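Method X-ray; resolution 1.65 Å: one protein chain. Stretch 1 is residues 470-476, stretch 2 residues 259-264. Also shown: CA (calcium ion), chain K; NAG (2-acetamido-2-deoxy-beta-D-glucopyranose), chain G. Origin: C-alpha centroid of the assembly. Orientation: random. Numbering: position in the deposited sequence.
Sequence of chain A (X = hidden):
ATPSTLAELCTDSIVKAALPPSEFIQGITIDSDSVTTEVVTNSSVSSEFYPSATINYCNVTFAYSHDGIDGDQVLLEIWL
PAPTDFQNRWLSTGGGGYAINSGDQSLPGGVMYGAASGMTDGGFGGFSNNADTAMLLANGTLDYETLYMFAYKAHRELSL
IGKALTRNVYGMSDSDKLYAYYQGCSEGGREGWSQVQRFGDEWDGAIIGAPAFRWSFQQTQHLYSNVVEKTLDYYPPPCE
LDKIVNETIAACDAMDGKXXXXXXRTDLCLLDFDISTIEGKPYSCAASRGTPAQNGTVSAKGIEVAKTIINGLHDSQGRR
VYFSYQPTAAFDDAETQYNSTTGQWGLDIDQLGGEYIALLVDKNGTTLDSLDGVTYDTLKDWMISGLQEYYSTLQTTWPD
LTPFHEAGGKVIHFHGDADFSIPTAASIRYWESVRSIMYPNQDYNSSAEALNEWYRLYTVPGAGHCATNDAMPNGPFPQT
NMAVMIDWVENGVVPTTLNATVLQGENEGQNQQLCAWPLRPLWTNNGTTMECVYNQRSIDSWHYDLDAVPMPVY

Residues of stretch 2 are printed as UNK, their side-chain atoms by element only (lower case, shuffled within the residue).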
# COMPACT_ATOMS: atom_id res chain seq x y z
N ASP A 470 7.63 -10.24 -12.24
CA ASP A 470 8.02 -11.36 -13.15
C ASP A 470 9.09 -10.88 -14.13
O ASP A 470 9.78 -11.76 -14.65
CB ASP A 470 6.81 -11.89 -13.91
CG ASP A 470 5.89 -12.69 -13.01
OD1 ASP A 470 6.31 -13.01 -11.83
OD2 ASP A 470 4.76 -12.95 -13.47
N ALA A 471 9.21 -9.58 -14.37
CA ALA A 471 10.27 -9.00 -15.22
C ALA A 471 11.61 -9.01 -14.49
O ALA A 471 12.65 -9.01 -15.19
CB ALA A 471 9.88 -7.61 -15.68
N MET A 472 11.64 -8.95 -13.15
CA MET A 472 12.88 -8.90 -12.36
C MET A 472 12.77 -9.95 -11.26
O MET A 472 12.77 -9.65 -10.05
CB MET A 472 13.19 -7.49 -11.83
CG MET A 472 13.55 -6.51 -12.94
SD MET A 472 14.03 -4.88 -12.46
CE MET A 472 12.41 -4.11 -12.40
N PRO A 473 12.69 -11.24 -11.65
CA PRO A 473 12.46 -12.34 -10.71
C PRO A 473 13.61 -12.63 -9.74
O PRO A 473 13.37 -13.32 -8.77
CB PRO A 473 12.20 -13.55 -11.62
CG PRO A 473 12.99 -13.24 -12.88
CD PRO A 473 12.86 -11.74 -13.04
N ASN A 474 14.80 -12.06 -9.95
CA ASN A 474 15.92 -12.20 -8.99
C ASN A 474 15.77 -11.19 -7.83
O ASN A 474 16.63 -11.18 -6.93
CB ASN A 474 17.26 -12.01 -9.68
CG ASN A 474 17.56 -13.17 -10.63
OD1 ASN A 474 17.07 -14.28 -10.47
ND2 ASN A 474 18.38 -12.89 -11.62
N GLY A 475 14.77 -10.31 -7.91
CA GLY A 475 14.64 -9.25 -6.89
C GLY A 475 14.12 -9.87 -5.59
O GLY A 475 13.43 -10.89 -5.62
N PRO A 476 14.44 -9.24 -4.46
CA PRO A 476 14.04 -9.73 -3.15
C PRO A 476 12.66 -9.20 -2.77
O PRO A 476 12.10 -8.36 -3.47
CB PRO A 476 15.09 -9.11 -2.24
CG PRO A 476 15.32 -7.77 -2.87
CD PRO A 476 15.23 -8.02 -4.36
N UNK A 259 25.22 -7.25 -11.25
CA UNK A 259 24.56 -7.64 -12.51
C UNK A 259 23.67 -8.84 -12.20
O UNK A 259 24.17 -9.96 -12.05
c UNK A 259 26.33 -6.65 -13.99
c UNK A 259 25.58 -7.92 -13.64
c UNK A 259 24.90 -8.51 -14.86
N UNK A 260 22.37 -8.59 -12.09
CA UNK A 260 21.39 -9.60 -11.64
C UNK A 260 20.03 -9.37 -12.32
O UNK A 260 19.09 -10.07 -11.97
o UNK A 260 20.78 -7.23 -10.31
o UNK A 260 20.71 -8.12 -8.27
c UNK A 260 21.27 -9.57 -10.11
c UNK A 260 20.87 -8.21 -9.54
N UNK A 261 19.95 -8.53 -13.34
CA UNK A 261 18.67 -8.13 -13.95
C UNK A 261 17.69 -7.63 -12.83
O UNK A 261 16.54 -8.03 -12.82
c UNK A 261 15.76 -8.92 -15.73
c UNK A 261 16.13 -7.18 -18.88
c UNK A 261 17.43 -8.10 -17.00
c UNK A 261 16.20 -7.83 -17.64
c UNK A 261 18.10 -9.29 -14.76
c UNK A 261 18.55 -7.09 -18.85
c UNK A 261 17.12 -8.82 -15.79
c UNK A 261 17.32 -6.81 -19.46
n UNK A 261 15.20 -8.33 -16.84
c UNK A 261 18.63 -7.73 -17.63
N UNK A 262 18.23 -6.81 -11.97
CA UNK A 262 17.43 -6.09 -10.93
C UNK A 262 17.98 -4.70 -10.88
O UNK A 262 19.15 -4.51 -10.65
c UNK A 262 16.57 -6.04 -8.58
c UNK A 262 17.12 -8.24 -9.64
c UNK A 262 17.50 -6.77 -9.55
N UNK A 263 17.10 -3.71 -11.01
CA UNK A 263 17.50 -2.31 -10.78
C UNK A 263 17.19 -1.91 -9.34
O UNK A 263 16.03 -1.57 -9.04
c UNK A 263 16.80 -1.42 -11.81
c UNK A 263 17.17 -1.88 -13.22
c UNK A 263 17.12 0.04 -11.58
N UNK A 264 18.22 -1.91 -8.50
CA UNK A 264 18.12 -1.49 -7.09
C UNK A 264 18.31 0.00 -6.99
O UNK A 264 18.11 0.54 -5.90
c UNK A 264 19.15 -2.21 -6.25
CA CA K . 21.49 -4.83 -10.35
C1 NAG G . 9.20 -12.92 -21.71
C2 NAG G . 8.20 -13.78 -20.97
C3 NAG G . 8.27 -15.25 -21.30
C4 NAG G . 8.31 -15.46 -22.81
C5 NAG G . 9.48 -14.65 -23.41
C6 NAG G . 9.51 -14.73 -24.93
C7 NAG G . 7.52 -12.94 -18.79
C8 NAG G . 7.92 -12.79 -17.37
N2 NAG G . 8.41 -13.55 -19.56
O3 NAG G . 7.08 -15.82 -20.72
O4 NAG G . 8.44 -16.87 -23.09
O5 NAG G . 9.37 -13.26 -23.08
O6 NAG G . 8.43 -13.93 -25.42
O7 NAG G . 6.44 -12.53 -19.18
O HOH W 1 18.72 -9.40 -6.40
O HOH W 2 20.94 -5.49 -7.91
O HOH W 3 15.74 -10.66 -12.33

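Position 259 has three side-chain carbons, one carrying the other two. No heteroatom is present. A carbon branched directly at CB identifies valine. Val259 stays 8.5 Å or more from stretch 1 with its side chain and takes no part in the contact.

Position 260 has two side-chain carbons, the second carrying two oxygens. This is a short carboxylate arm. One oxygen lies 2.5 Å from the calcium ion CA, as expected of an acidic group. The CA-to-CB bond points toward stretch 1, but the closest link runs through the backbone: Asn474 ND2 donates a hydrogen bond to the O atom of this position at 2.9 Å, nearly straight at 167°. The residue is aspartate. Asp260 OD1 is the oxygen that binds calcium. Asp260 OD2 accepts from water 1 at 3.0 Å, and that water also donates to Asn474 O at 2.8 Å, so it bridges the stretches.

Position 261 has one carbon leading to fused five- and six-membered rings that hold eight carbons and one nitrogen. The ring nitrogen lies 3.1 Å from Ala471 O, and a ring carbon lies 4.3 Å from Met472 CG. Only tryptophan fits. The nitrogen is Trp261 NE1 and the carbon Trp261 CD1. The CA-to-CB bond points sideways, but the end of the side chain comes nearer to stretch 1. Ala471 O sits at the ring edge, near its plane. Met472 CG is 3.4 Å from Trp261 O. Water 3 donates to Trp261 O at 2.8 Å and accepts from Asn474 N at 2.9 Å.

Position 262 again shows three carbons in a forked arrangement. One fork carbon lies 3.6 Å from Gly475 N and 3.8 Å from Asn474 CB. The residue is valine, and that carbon is CG2. Val262 O binds the calcium ion CA at 2.4 Å.

Position 263 has the same three-carbon fork. Its N donates a weak hydrogen bond to Met472 SD at 3.6 Å, and one fork carbon lies 4.4 Å from Met472 SD. The residue is valine, and that carbon is Val263 CG2.

Position 264 has a single side-chain carbon, so it is alanine. Ala264 is out of reach of stretch 1.

The contact joins two loops distant in sequence. Stretch 1 makes a type I beta turn from Met472 to Gly475, closed by Gly475 N to Met472 O at 3.0 Å. Asn474, within the turn, ties stretch 2 by its side chain directly and by its backbone through two waters. Val262 packs against the Asn474-Gly475 backbone, while Met472 covers Trp261 through Val263. Calcium links Asp260 and Val262 within stretch 2.

Stretch 2, residues 259-264: VDWVVA
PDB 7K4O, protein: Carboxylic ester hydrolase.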